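Local coordinates for DUF3845 domain-containing protein (Bacteroides thetaiotaomicron VPI-5482, PDB 3GF6) that is of unknown function but is a bacterial lipoprotein with an all-beta fold, probably anchored to a membrane by its lipid, at residues A[136-141]-A[152-157]; A[100-105]-A[188-193]; A[14-19]-A[178-183]. One frame throughout, in Å; residues are numbered along the deposited sequence.

Interaction 1. Residues A[136-141]-A[152-157]; sequences AQLASL and EVFMCK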
ATOM      1  N   ALA A 136      -4.479  -0.403  -3.337  1.00 10.84           N
ATOM      2  CA  ALA A 136      -3.900  -0.697  -2.017  1.00 10.06           C
ATOM      3  C   ALA A 136      -3.932  -2.199  -1.801  1.00 11.99           C
ATOM      4  O   ALA A 136      -4.914  -2.870  -2.160  1.00 13.05           O
ATOM      5  CB  ALA A 136      -4.636   0.056  -0.869  1.00 12.91           C
ATOM      6  N   GLN A 137      -2.838  -2.738  -1.281  1.00 10.76           N
ATOM      7  CA  GLN A 137      -2.755  -4.167  -1.077  1.00 11.64           C
ATOM      8  C   GLN A 137      -2.035  -4.585   0.193  1.00 10.76           C
ATOM      9  O   GLN A 137      -0.949  -4.102   0.503  1.00 12.24           O
ATOM     10  CB  GLN A 137      -2.072  -4.811  -2.280  1.00 11.19           C
ATOM     11  CG  GLN A 137      -2.022  -6.300  -2.234  1.00 13.45           C
ATOM     12  CD  GLN A 137      -1.863  -6.875  -3.611  1.00 15.20           C
ATOM     13  OE1 GLN A 137      -2.849  -7.089  -4.295  1.00 12.08           O
ATOM     14  NE2 GLN A 137      -0.613  -7.122  -4.036  1.00 12.75           N
ATOM     15  N   LEU A 138      -2.705  -5.480   0.920  1.00  9.60           N
ATOM     16  CA  LEU A 138      -2.131  -6.189   2.072  1.00 10.20           C
ATOM     17  C   LEU A 138      -2.007  -7.639   1.634  1.00  9.50           C
ATOM     18  O   LEU A 138      -2.982  -8.224   1.195  1.00  9.82           O
ATOM     19  CB  LEU A 138      -3.066  -6.097   3.253  1.00 11.28           C
ATOM     20  CG  LEU A 138      -2.612  -6.662   4.569  1.00 11.53           C
ATOM     21  CD1 LEU A 138      -1.473  -5.708   5.084  1.00 11.30           C
ATOM     22  CD2 LEU A 138      -3.839  -6.829   5.562  1.00 14.07           C
ATOM     23  N   ALA A 139      -0.811  -8.204   1.781  1.00 10.23           N
ATOM     24  CA  ALA A 139      -0.455  -9.496   1.214  1.00 10.14           C
ATOM     25  C   ALA A 139       0.773 -10.084   1.895  1.00 10.20           C
ATOM     26  O   ALA A 139       1.584  -9.353   2.469  1.00  9.77           O
ATOM     27  CB  ALA A 139      -0.195  -9.358  -0.301  1.00  8.65           C
ATOM     28  N   SER A 140       0.917 -11.398   1.804  1.00  9.02           N
ATOM     29  CA  SER A 140       2.138 -12.081   2.260  1.00 10.44           C
ATOM     30  C   SER A 140       3.203 -12.219   1.152  1.00 11.24           C
ATOM     31  O   SER A 140       4.201 -12.847   1.383  1.00 11.43           O
ATOM     32  CB  SER A 140       1.778 -13.428   2.875  1.00 10.00           C
ATOM     33  OG  SER A 140       1.363 -14.301   1.849  1.00 10.34           O
ATOM     34  N   LEU A 141       2.941 -11.676  -0.053  1.00  8.16           N
ATOM     35  CA  LEU A 141       3.900 -11.563  -1.161  1.00  9.57           C
ATOM     36  C   LEU A 141       3.914 -10.115  -1.646  1.00 11.13           C
ATOM     37  O   LEU A 141       2.933  -9.398  -1.439  1.00 10.49           O
ATOM     38  CB  LEU A 141       3.494 -12.468  -2.320  1.00 11.39           C
ATOM     39  CG  LEU A 141       3.461 -13.963  -1.974  1.00  7.84           C
ATOM     40  CD1 LEU A 141       2.883 -14.749  -3.141  1.00  9.76           C
ATOM     41  CD2 LEU A 141       4.887 -14.461  -1.593  1.00  9.19           C
ATOM     42  N   GLU A 152      -2.440 -15.597  -0.997  1.00 11.35           N
ATOM     43  CA  GLU A 152      -1.514 -14.720  -0.276  1.00 10.56           C
ATOM     44  C   GLU A 152      -1.930 -13.251  -0.242  1.00 10.82           C
ATOM     45  O   GLU A 152      -1.386 -12.445   0.543  1.00 10.67           O
ATOM     46  CB  GLU A 152      -0.127 -14.813  -0.917  1.00  9.28           C
ATOM     47  CG  GLU A 152       0.582 -16.143  -0.698  1.00  9.37           C
ATOM     48  CD  GLU A 152       0.225 -17.248  -1.659  1.00 16.27           C
ATOM     49  OE1 GLU A 152      -0.516 -17.004  -2.647  1.00 13.63           O
ATOM     50  OE2 GLU A 152       0.735 -18.375  -1.404  1.00 15.56           O
ATOM     51  N   VAL A 153      -2.867 -12.895  -1.103  1.00  8.08           N
ATOM     52  CA  VAL A 153      -3.438 -11.549  -1.110  1.00 10.89           C
ATOM     53  C   VAL A 153      -4.611 -11.496  -0.139  1.00 11.35           C
ATOM     54  O   VAL A 153      -5.634 -12.192  -0.312  1.00 13.38           O
ATOM     55  CB  VAL A 153      -3.833 -11.109  -2.534  1.00 11.54           C
ATOM     56  CG1 VAL A 153      -4.639  -9.820  -2.494  1.00  9.50           C
ATOM     57  CG2 VAL A 153      -2.576 -10.844  -3.353  1.00 10.88           C
ATOM     58  N   PHE A 154      -4.437 -10.686   0.905  1.00 11.97           N
ATOM     59  CA  PHE A 154      -5.410 -10.589   2.010  1.00 10.80           C
ATOM     60  C   PHE A 154      -6.433  -9.466   1.758  1.00 10.33           C
ATOM     61  O   PHE A 154      -7.612  -9.593   2.085  1.00 11.46           O
ATOM     62  CB  PHE A 154      -4.694 -10.369   3.358  1.00 12.04           C
ATOM     63  CG  PHE A 154      -3.693 -11.457   3.718  1.00 12.58           C
ATOM     64  CD1 PHE A 154      -3.915 -12.786   3.383  1.00 11.60           C
ATOM     65  CD2 PHE A 154      -2.478 -11.118   4.333  1.00 13.34           C
ATOM     66  CE1 PHE A 154      -2.972 -13.771   3.702  1.00 14.37           C
ATOM     67  CE2 PHE A 154      -1.541 -12.092   4.639  1.00 16.58           C
ATOM     68  CZ  PHE A 154      -1.788 -13.412   4.325  1.00 13.02           C
HETATM   69  N   MSE A 155      -5.953  -8.357   1.179  1.00 10.15           N
HETATM   70  CA  MSE A 155      -6.785  -7.206   0.872  1.00 12.77           C
HETATM   71  C   MSE A 155      -6.251  -6.594  -0.398  1.00 11.65           C
HETATM   72  O   MSE A 155      -5.042  -6.352  -0.552  1.00 13.40           O
HETATM   73  CB  MSE A 155      -6.779  -6.141   1.984  1.00 12.27           C
HETATM   74  CG  MSE A 155      -7.845  -5.048   1.825  1.00 15.39           C
HETATM   75 SE   MSE A 155      -7.317  -3.350   2.608  0.85  6.16          SE
HETATM   76  CE  MSE A 155      -5.927  -2.793   1.327  1.00 11.50           C
ATOM     77  N   CYS A 156      -7.154  -6.341  -1.326  1.00 10.34           N
ATOM     78  CA  CYS A 156      -6.788  -5.658  -2.563  1.00 11.59           C
ATOM     79  C   CYS A 156      -7.951  -4.758  -2.951  1.00 13.23           C
ATOM     80  O   CYS A 156      -9.043  -5.242  -3.230  1.00 14.62           O
ATOM     81  CB  CYS A 156      -6.484  -6.665  -3.693  1.00 11.25           C
ATOM     82  SG  CYS A 156      -5.901  -5.870  -5.207  1.00 13.71           S
ATOM     83  N   LYS A 157      -7.710  -3.458  -2.951  1.00 11.85           N
ATOM     84  CA  LYS A 157      -8.714  -2.456  -3.285  1.00 12.80           C
ATOM     85  C   LYS A 157      -8.152  -1.497  -4.319  1.00 12.92           C
ATOM     86  O   LYS A 157      -7.229  -0.697  -4.045  1.00 13.30           O
ATOM     87  CB  LYS A 157      -9.245  -1.709  -2.054  1.00 13.36           C
ATOM     88  CG  LYS A 157     -10.119  -2.592  -1.140  1.00 19.80           C
ATOM     89  CD  LYS A 157     -10.419  -1.950   0.180  1.00 21.88           C
ATOM     90  CE  LYS A 157     -11.064  -2.983   1.152  1.00 24.96           C
ATOM     91  NZ  LYS A 157     -12.368  -3.618   0.727  1.00 20.12           N
TER
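Leu-138 faces two residues at once, Phe-154 and Met-155, and so marks a classic beta bulge in the antiparallel pairing of strands 129-139 and 153-158. Backbone bonds carry the contact. Leu-138 O accepts from both Met-155 N (3.0 Å) and Phe-154 N (2.9 Å), while Leu-138 N donates to Met-155 O. Ala-136 and Lys-157 exchange a reciprocal pair of bonds at the far end. Beyond the bulge, Ser-140 N reaches Glu-152 O at 2.8 Å, a bond that carries the pairing one step past the end of strand 129-139.

Side chains meet on both faces of the sheet. On one, the CB atoms of Leu-138 and Met-155 meet, and the selenomethionine chain of Met-155, bent at chi3 (71°), lays its CE 3.8 Å from Ala-136 CB; Ile-176 and Tyr-178 of the second sheet pack on Met-155. On the other face the side chains of Gln-137 and Val-153 cross at about a right angle. The buried Gln-137 OE1 lies 3.4 Å from Cys-156 SG and 3.7 Å from Val-153 CG1.

The Phe-154 ring supplies the aromatic packing. It lies against Ser-140, whose CB is 3.8 Å from Phe-154 CZ, and one ring face carries Glu-152 O, 3.7 Å above the plane and over its centre.

Interaction 2. Residues A[100-105]-A[188-193]; sequences VPIYTS and LYFNLF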
ATOM      1  N   VAL A 100       9.904  -4.533   0.562  1.00 11.55           N
ATOM      2  CA  VAL A 100      10.128  -4.461   2.004  1.00 11.56           C
ATOM      3  C   VAL A 100       8.810  -4.637   2.760  1.00 11.97           C
ATOM      4  O   VAL A 100       7.886  -3.889   2.584  1.00 12.97           O
ATOM      5  CB  VAL A 100      10.778  -3.129   2.389  1.00 12.60           C
ATOM      6  CG1 VAL A 100      10.914  -3.031   3.931  1.00 14.03           C
ATOM      7  CG2 VAL A 100      12.151  -3.005   1.684  1.00 13.97           C
ATOM      8  N   PRO A 101       8.753  -5.653   3.634  1.00 10.92           N
ATOM      9  CA  PRO A 101       7.541  -5.915   4.405  1.00 12.17           C
ATOM     10  C   PRO A 101       7.309  -4.900   5.557  1.00 12.87           C
ATOM     11  O   PRO A 101       8.254  -4.384   6.123  1.00 15.58           O
ATOM     12  CB  PRO A 101       7.813  -7.280   4.999  1.00 11.33           C
ATOM     13  CG  PRO A 101       9.275  -7.404   5.040  1.00 10.97           C
ATOM     14  CD  PRO A 101       9.836  -6.588   3.925  1.00 14.02           C
ATOM     15  N   ILE A 102       6.055  -4.655   5.896  1.00 12.25           N
ATOM     16  CA  ILE A 102       5.706  -3.813   7.025  1.00 12.29           C
ATOM     17  C   ILE A 102       6.029  -4.545   8.325  1.00 14.62           C
ATOM     18  O   ILE A 102       6.352  -3.915   9.334  1.00 13.77           O
ATOM     19  CB  ILE A 102       4.208  -3.356   6.920  1.00 13.49           C
ATOM     20  CG1 ILE A 102       3.927  -2.213   7.884  1.00 17.40           C
ATOM     21  CG2 ILE A 102       3.218  -4.533   7.186  1.00 12.69           C
ATOM     22  CD1 ILE A 102       2.512  -1.580   7.719  1.00 12.21           C
ATOM     23  N   TYR A 103       5.918  -5.881   8.319  1.00 12.20           N
ATOM     24  CA  TYR A 103       6.210  -6.682   9.512  1.00 10.57           C
ATOM     25  C   TYR A 103       6.780  -8.026   9.107  1.00 11.50           C
ATOM     26  O   TYR A 103       6.356  -8.587   8.106  1.00 10.86           O
ATOM     27  CB  TYR A 103       4.940  -6.896  10.335  1.00 12.59           C
ATOM     28  CG  TYR A 103       5.174  -7.513  11.683  1.00 15.24           C
ATOM     29  CD1 TYR A 103       5.055  -8.875  11.864  1.00 14.49           C
ATOM     30  CD2 TYR A 103       5.474  -6.731  12.794  1.00 15.19           C
ATOM     31  CE1 TYR A 103       5.255  -9.459  13.084  1.00 12.66           C
ATOM     32  CE2 TYR A 103       5.675  -7.347  14.065  1.00 12.34           C
ATOM     33  CZ  TYR A 103       5.532  -8.695  14.185  1.00 14.66           C
ATOM     34  OH  TYR A 103       5.732  -9.338  15.394  1.00 13.06           O
ATOM     35  N   THR A 104       7.704  -8.546   9.910  1.00 12.64           N
ATOM     36  CA  THR A 104       8.349  -9.859   9.682  1.00 14.04           C
ATOM     37  C   THR A 104       8.040 -10.809  10.819  1.00 14.48           C
ATOM     38  O   THR A 104       8.296 -10.497  11.979  1.00 16.03           O
ATOM     39  CB  THR A 104       9.885  -9.691   9.503  1.00 15.09           C
ATOM     40  OG1 THR A 104      10.089  -8.871   8.361  1.00 13.50           O
ATOM     41  CG2 THR A 104      10.640 -11.032   9.260  1.00 11.86           C
ATOM     42  N   SER A 105       7.425 -11.951  10.497  1.00 14.27           N
ATOM     43  CA  SER A 105       7.161 -12.984  11.457  1.00 13.99           C
ATOM     44  C   SER A 105       8.388 -13.863  11.687  1.00 18.04           C
ATOM     45  O   SER A 105       9.227 -14.082  10.774  1.00 13.14           O
ATOM     46  CB  SER A 105       6.012 -13.880  10.985  1.00 15.70           C
ATOM     47  OG  SER A 105       5.666 -14.820  11.988  1.00 15.45           O
ATOM     48  N   LEU A 188       4.694  -9.705   5.867  1.00 12.91           N
ATOM     49  CA  LEU A 188       3.467  -8.976   5.540  1.00 11.46           C
ATOM     50  C   LEU A 188       3.816  -7.654   4.834  1.00  9.25           C
ATOM     51  O   LEU A 188       4.620  -6.839   5.349  1.00 11.46           O
ATOM     52  CB  LEU A 188       2.680  -8.699   6.825  1.00  9.91           C
ATOM     53  CG  LEU A 188       1.259  -8.141   6.695  1.00 10.62           C
ATOM     54  CD1 LEU A 188       0.331  -9.174   6.061  1.00  7.21           C
ATOM     55  CD2 LEU A 188       0.740  -7.700   8.105  1.00  8.99           C
ATOM     56  N   TYR A 189       3.151  -7.429   3.703  1.00  9.25           N
ATOM     57  CA  TYR A 189       3.372  -6.249   2.857  1.00  9.81           C
ATOM     58  C   TYR A 189       2.119  -5.380   2.837  1.00  9.20           C
ATOM     59  O   TYR A 189       1.011  -5.916   2.748  1.00 11.17           O
ATOM     60  CB  TYR A 189       3.739  -6.658   1.429  1.00  8.24           C
ATOM     61  CG  TYR A 189       4.980  -7.548   1.367  1.00 12.70           C
ATOM     62  CD1 TYR A 189       4.889  -8.937   1.511  1.00  9.84           C
ATOM     63  CD2 TYR A 189       6.236  -6.994   1.212  1.00 11.44           C
ATOM     64  CE1 TYR A 189       6.018  -9.747   1.480  1.00 12.34           C
ATOM     65  CE2 TYR A 189       7.396  -7.825   1.166  1.00 11.67           C
ATOM     66  CZ  TYR A 189       7.274  -9.183   1.325  1.00 13.50           C
ATOM     67  OH  TYR A 189       8.399  -9.993   1.277  1.00 11.15           O
ATOM     68  N   PHE A 190       2.316  -4.064   2.916  1.00 10.98           N
ATOM     69  CA  PHE A 190       1.202  -3.070   2.810  1.00  9.57           C
ATOM     70  C   PHE A 190       1.680  -1.910   1.977  1.00 10.51           C
ATOM     71  O   PHE A 190       2.610  -1.199   2.363  1.00 11.08           O
ATOM     72  CB  PHE A 190       0.706  -2.681   4.198  1.00 11.21           C
ATOM     73  CG  PHE A 190      -0.513  -1.809   4.220  1.00 11.43           C
ATOM     74  CD1 PHE A 190      -1.623  -2.058   3.391  1.00 13.55           C
ATOM     75  CD2 PHE A 190      -0.590  -0.763   5.150  1.00 12.74           C
ATOM     76  CE1 PHE A 190      -2.767  -1.224   3.448  1.00 12.93           C
ATOM     77  CE2 PHE A 190      -1.706   0.063   5.196  1.00 15.54           C
ATOM     78  CZ  PHE A 190      -2.788  -0.167   4.341  1.00 10.56           C
ATOM     79  N   ASN A 191       1.108  -1.800   0.770  1.00 10.78           N
ATOM     80  CA  ASN A 191       1.585  -0.870  -0.243  1.00 10.21           C
ATOM     81  C   ASN A 191       0.467  -0.325  -1.110  1.00 11.92           C
ATOM     82  O   ASN A 191      -0.627  -0.891  -1.161  1.00 10.52           O
ATOM     83  CB  ASN A 191       2.597  -1.515  -1.206  1.00  8.74           C
ATOM     84  CG  ASN A 191       3.814  -2.070  -0.512  1.00 13.12           C
ATOM     85  OD1 ASN A 191       4.892  -1.415  -0.423  1.00 15.33           O
ATOM     86  ND2 ASN A 191       3.679  -3.290  -0.023  1.00  6.36           N
ATOM     87  N   LEU A 192       0.762   0.789  -1.770  1.00 10.26           N
ATOM     88  CA  LEU A 192       0.032   1.225  -2.956  1.00 10.40           C
ATOM     89  C   LEU A 192       0.882   0.931  -4.193  1.00 11.18           C
ATOM     90  O   LEU A 192       2.112   1.139  -4.194  1.00 13.36           O
ATOM     91  CB  LEU A 192      -0.279   2.719  -2.950  1.00 11.96           C
ATOM     92  CG  LEU A 192      -1.149   3.278  -1.827  1.00 16.09           C
ATOM     93  CD1 LEU A 192      -1.335   4.809  -2.008  1.00 12.10           C
ATOM     94  CD2 LEU A 192      -2.481   2.609  -1.800  1.00 16.22           C
ATOM     95  N   PHE A 193       0.232   0.451  -5.238  1.00 10.36           N
ATOM     96  CA  PHE A 193       0.840   0.264  -6.552  1.00 11.36           C
ATOM     97  C   PHE A 193       0.130   1.187  -7.550  1.00  9.06           C
ATOM     98  O   PHE A 193      -1.121   1.209  -7.579  1.00  9.90           O
ATOM     99  CB  PHE A 193       0.750  -1.229  -6.955  1.00 11.88           C
ATOM    100  CG  PHE A 193       1.602  -2.126  -6.097  1.00 12.12           C
ATOM    101  CD1 PHE A 193       2.958  -2.255  -6.320  1.00  9.38           C
ATOM    102  CD2 PHE A 193       1.047  -2.875  -5.103  1.00  9.21           C
ATOM    103  CE1 PHE A 193       3.739  -3.014  -5.508  1.00 12.86           C
ATOM    104  CE2 PHE A 193       1.822  -3.673  -4.299  1.00 11.17           C
ATOM    105  CZ  PHE A 193       3.177  -3.795  -4.539  1.00 12.73           C
TER
HETATM  106  O   HOH W   1       5.079  -3.467   2.582  1.00 13.18           O
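The ring of Tyr-189 carries Pro-101 on one face: Pro-101 CB stands 3.9 Å above the ring plane, displaced toward the rim, in a CH-pi contact. The two side chains lie side by side and point the same way. Pro-101 CD adds an apolar contact with Tyr-189 CE2, also 3.9 Å. The first torsion of Tyr-189 (chi1 -57°) sets CG beside the backbone N, on the side where the proline lies. The Phe-190 ring is met differently, at its edge and near its plane, by Ile-102 CD1, which also lies 4.1 Å from Phe-190 CB.

Next to these aromatic contacts, at Leu-188, the backbones pair through a classic beta bulge, Ile-102 and Tyr-103 both facing Leu-188, where short strand 103-104 joins the edge of strand 187-198. Leu-188 O takes a short bond from Ile-102 N, 2.7 Å but bent to 130° at the hydrogen, and a weak one from Tyr-103 N at 3.4 Å. The bond from Leu-188 N to Tyr-103 O is nearly straight, at 173°. Ile-102 CG2 rests 4.1 Å from Leu-188 CD2, and Phe-215 of the other sheet packs against both residues, placing this apolar cluster between the sheets. Farther along, where direct pairing has ceased, a water bridges the backbones, accepting from Phe-190 N and donating to Val-100 O, each at 2.8 Å.

Interaction 3. Residues A[14-19]-A[178-183]; sequences DIERGG and YDRSDL. With EDO (1,2-ethanediol), chain G.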
ATOM      1  N   ASP A  14     -12.025  -5.482  -5.626  1.00 13.70           N
ATOM      2  CA  ASP A  14     -12.259  -5.495  -4.189  1.00 14.07           C
ATOM      3  C   ASP A  14     -12.190  -6.934  -3.673  1.00 16.53           C
ATOM      4  O   ASP A  14     -13.191  -7.685  -3.730  1.00 18.27           O
ATOM      5  CB  ASP A  14     -13.624  -4.888  -3.879  1.00 14.92           C
ATOM      6  CG  ASP A  14     -13.824  -4.634  -2.418  1.00 18.02           C
ATOM      7  OD1 ASP A  14     -13.014  -5.106  -1.595  1.00 23.12           O
ATOM      8  OD2 ASP A  14     -14.818  -3.956  -2.080  1.00 28.89           O
ATOM      9  N   ILE A  15     -11.001  -7.303  -3.208  1.00 13.96           N
ATOM     10  CA  ILE A  15     -10.688  -8.614  -2.633  0.50 13.54           C
ATOM     11  C   ILE A  15     -10.461  -8.476  -1.132  1.00 13.04           C
ATOM     12  O   ILE A  15      -9.629  -7.645  -0.701  1.00 13.31           O
ATOM     13  CB  ILE A  15      -9.365  -9.168  -3.257  0.50 14.78           C
ATOM     14  CG1 ILE A  15      -9.574  -9.525  -4.732  0.50 17.69           C
ATOM     15  CG2 ILE A  15      -8.829 -10.383  -2.492  0.50 13.95           C
ATOM     16  CD1 ILE A  15      -8.294  -9.460  -5.559  0.50 17.46           C
ATOM     17  N   GLU A  16     -11.167  -9.268  -0.333  1.00 12.68           N
ATOM     18  CA  GLU A  16     -10.902  -9.340   1.114  1.00 13.52           C
ATOM     19  C   GLU A  16     -10.948 -10.785   1.544  1.00 17.99           C
ATOM     20  O   GLU A  16     -11.950 -11.453   1.300  1.00 19.66           O
ATOM     21  CB  GLU A  16     -11.942  -8.552   1.919  1.00 15.47           C
ATOM     22  CG  GLU A  16     -11.645  -7.087   2.092  1.00 18.00           C
ATOM     23  CD  GLU A  16     -12.569  -6.402   3.106  1.00 25.45           C
ATOM     24  OE1 GLU A  16     -12.744  -6.918   4.250  1.00 25.61           O
ATOM     25  OE2 GLU A  16     -13.133  -5.354   2.735  1.00 23.88           O
ATOM     26  N   ARG A  17      -9.860 -11.262   2.131  1.00 15.60           N
ATOM     27  CA  ARG A  17      -9.774 -12.619   2.616  1.00 15.13           C
ATOM     28  C   ARG A  17      -9.497 -12.593   4.110  1.00 15.08           C
ATOM     29  O   ARG A  17      -9.087 -11.558   4.678  1.00 16.72           O
ATOM     30  CB  ARG A  17      -8.649 -13.388   1.936  1.00 15.65           C
ATOM     31  CG  ARG A  17      -8.689 -13.347   0.390  1.00 19.96           C
ATOM     32  CD  ARG A  17      -7.745 -14.392  -0.151  1.00 16.72           C
ATOM     33  NE  ARG A  17      -7.196 -14.020  -1.452  1.00 19.43           N
ATOM     34  CZ  ARG A  17      -7.834 -14.122  -2.606  1.00 18.86           C
ATOM     35  NH1 ARG A  17      -9.081 -14.557  -2.666  1.00 19.72           N
ATOM     36  NH2 ARG A  17      -7.215 -13.777  -3.706  1.00 20.51           N
ATOM     37  N   GLY A  18      -9.683 -13.757   4.722  1.00 13.51           N
ATOM     38  CA  GLY A  18      -9.316 -13.970   6.133  1.00 15.03           C
ATOM     39  C   GLY A  18     -10.525 -14.410   6.927  1.00 14.98           C
ATOM     40  O   GLY A  18     -11.654 -14.354   6.439  1.00 15.23           O
ATOM     41  N   GLY A  19     -10.294 -14.819   8.171  1.00 16.24           N
ATOM     42  CA  GLY A  19     -11.391 -15.010   9.118  1.00 16.81           C
ATOM     43  C   GLY A  19     -12.030 -13.667   9.469  1.00 16.02           C
ATOM     44  O   GLY A  19     -11.531 -12.604   9.095  1.00 12.85           O
ATOM     45  N   TYR A 178      -9.819  -2.412   6.880  1.00 13.73           N
ATOM     46  CA  TYR A 178      -9.692  -3.869   6.819  1.00 12.65           C
ATOM     47  C   TYR A 178      -9.591  -4.389   8.243  1.00 14.34           C
ATOM     48  O   TYR A 178      -8.894  -3.804   9.080  1.00 13.38           O
ATOM     49  CB  TYR A 178      -8.494  -4.261   5.944  1.00 12.38           C
ATOM     50  CG  TYR A 178      -8.199  -5.755   5.865  1.00 11.70           C
ATOM     51  CD1 TYR A 178      -8.811  -6.576   4.906  1.00 12.63           C
ATOM     52  CD2 TYR A 178      -7.328  -6.370   6.759  1.00 11.92           C
ATOM     53  CE1 TYR A 178      -8.516  -7.923   4.816  1.00 10.86           C
ATOM     54  CE2 TYR A 178      -7.040  -7.759   6.685  1.00 11.75           C
ATOM     55  CZ  TYR A 178      -7.649  -8.533   5.728  1.00 12.30           C
ATOM     56  OH  TYR A 178      -7.350  -9.890   5.675  1.00 11.37           O
ATOM     57  N   ASP A 179     -10.332  -5.448   8.518  1.00 13.62           N
ATOM     58  CA  ASP A 179     -10.433  -6.021   9.851  1.00 12.91           C
ATOM     59  C   ASP A 179     -10.735  -7.517   9.767  1.00 17.22           C
ATOM     60  O   ASP A 179     -11.887  -7.947   9.736  1.00 14.39           O
ATOM     61  CB  ASP A 179     -11.511  -5.235  10.598  1.00 14.98           C
ATOM     62  CG  ASP A 179     -11.612  -5.565  12.076  1.00 14.04           C
ATOM     63  OD1 ASP A 179     -10.883  -6.414  12.634  1.00 16.06           O
ATOM     64  OD2 ASP A 179     -12.505  -4.938  12.696  1.00 21.65           O
ATOM     65  N   ARG A 180      -9.682  -8.324   9.694  1.00 15.39           N
ATOM     66  CA  ARG A 180      -9.861  -9.754   9.484  1.00 13.65           C
ATOM     67  C   ARG A 180      -8.805 -10.503  10.278  1.00 14.69           C
ATOM     68  O   ARG A 180      -7.898  -9.890  10.865  1.00 13.56           O
ATOM     69  CB  ARG A 180      -9.827 -10.120   7.994  1.00 14.73           C
ATOM     70  CG  ARG A 180     -10.825  -9.377   7.117  1.00 13.87           C
ATOM     71  CD  ARG A 180     -12.289  -9.888   7.320  1.00 15.97           C
ATOM     72  NE  ARG A 180     -12.478 -11.139   6.595  1.00 18.03           N
ATOM     73  CZ  ARG A 180     -12.983 -11.271   5.362  1.00 14.68           C
ATOM     74  NH1 ARG A 180     -13.462 -10.248   4.651  1.00 15.38           N
ATOM     75  NH2 ARG A 180     -13.046 -12.473   4.847  1.00 16.19           N
ATOM     76  N   SER A 181      -8.974 -11.819  10.344  1.00 13.04           N
ATOM     77  CA  SER A 181      -8.217 -12.656  11.236  1.00 13.60           C
ATOM     78  C   SER A 181      -7.724 -13.944  10.556  1.00 12.71           C
ATOM     79  O   SER A 181      -7.930 -14.128   9.370  1.00 13.00           O
ATOM     80  CB  SER A 181      -9.130 -13.004  12.428  1.00 11.73           C
ATOM     81  OG  SER A 181     -10.212 -13.823  12.010  1.00 15.37           O
ATOM     82  N   ASP A 182      -7.107 -14.819  11.350  1.00 13.20           N
ATOM     83  CA  ASP A 182      -6.663 -16.150  10.932  1.00 13.02           C
ATOM     84  C   ASP A 182      -5.684 -16.097   9.748  1.00 12.71           C
ATOM     85  O   ASP A 182      -5.726 -16.960   8.853  1.00 11.98           O
ATOM     86  CB  ASP A 182      -7.850 -17.052  10.541  1.00 15.15           C
ATOM     87  CG  ASP A 182      -8.880 -17.198  11.643  1.00 21.67           C
ATOM     88  OD1 ASP A 182      -8.513 -17.116  12.866  1.00 23.36           O
ATOM     89  OD2 ASP A 182     -10.065 -17.431  11.271  1.00 24.88           O
ATOM     90  N   LEU A 183      -4.806 -15.095   9.746  1.00 12.84           N
ATOM     91  CA  LEU A 183      -3.855 -14.951   8.666  1.00 11.66           C
ATOM     92  C   LEU A 183      -2.512 -15.598   9.020  1.00 11.33           C
ATOM     93  O   LEU A 183      -2.086 -15.539  10.176  1.00 12.25           O
ATOM     94  CB  LEU A 183      -3.656 -13.489   8.349  1.00 14.06           C
ATOM     95  CG  LEU A 183      -4.909 -12.666   8.043  1.00 14.99           C
ATOM     96  CD1 LEU A 183      -4.496 -11.183   7.867  1.00 12.79           C
ATOM     97  CD2 LEU A 183      -5.638 -13.244   6.800  1.00 13.11           C
TER
HETATM   98  C1  EDO G   7     -10.445  -1.594  10.871  1.00 32.33           C
HETATM   99  O1  EDO G   7     -10.449  -0.175  10.675  1.00 40.47           O
HETATM  100  C2  EDO G   7     -11.817  -1.972  11.434  1.00 35.48           C
HETATM  101  O2  EDO G   7     -11.700  -2.294  12.819  1.00 46.87           O
HETATM  102  O   HOH W   2     -12.613  -5.906   6.703  1.00 19.41           O
HETATM  103  O   HOH W   3     -14.734 -10.924   2.206  1.00 22.36           O
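Arg-180 and Glu-16 cross at about a right angle, their guanidinium and carboxylate planes turned 51° apart, and the salt bridge between them is long: Arg-180 NH1 to Glu-16 OE1 is 3.4 Å and weak as a hydrogen bond. The stronger grip is on backbone. Bent at chi2 and chi3 (-74° and -78°), the arginine chain folds over residues 17-19, with Arg-17 O over one guanidinium face, offset toward the rim, and carbonyls at its edge. Arg-180 NH2 donates to Gly-18 O at 2.8 Å, and Arg-180 NE to Gly-19 O at 3.0 Å. Gly-19 O also accepts from Ser-181 N, the two donors arriving from opposite faces of the carbonyl plane. An alanine in place of Arg-180 would probably leave Gly-18 O without its guanidinium donor, deprive Glu-16 of one positive partner and let the two glycines move more freely.

Tyr-178 and Glu-16 slide past each other in opposite directions, and the tyrosine hydroxyl donates at 2.6 Å to Arg-17 O, which lies at the ring edge near its plane. Gly-19 pairs with Ser-181 in a single antiparallel bridge that attaches the chain following strand 14-16, which belongs to one sheet, to strand 171-183 of the other. Both glycines suit the site: a CB on Gly-18 would be jammed against the carbonyl O of Arg-17, and one on Gly-19 would clash with Asp-182 OD2 and Ser-181 OG.

Glu-16 OE2 binds Lys-157, and a water links Glu-16 O to Arg-180 NH1. The glutamate thus lies between two cationic side chains, which would be expected to favour its ionised form, while the guanidinium N-H groups are shared between backbone carbonyls and a carboxylate.

Interactions 1 and 2 share one antiparallel sheet, in which strands 129-139 and 187-198 are neighbours; their centres lie about 9 Å apart and Ala-139 O probably accepts a hydrogen bond from Tyr-189 N. Interaction 3 is likewise about 9 Å from interaction 1, joined through Phe-154 O to Arg-17 N and the Lys-157 to Glu-16 salt bridge, but it reaches over to strand 171-183 of the second sheet. Interactions 2 and 3 do not touch, their centres being about 15 Å apart. Along the chain, interaction 1 nests inside the loops closed by the other two, which cross. Distant parts of the sequence are thereby brought together within a single all-beta domain.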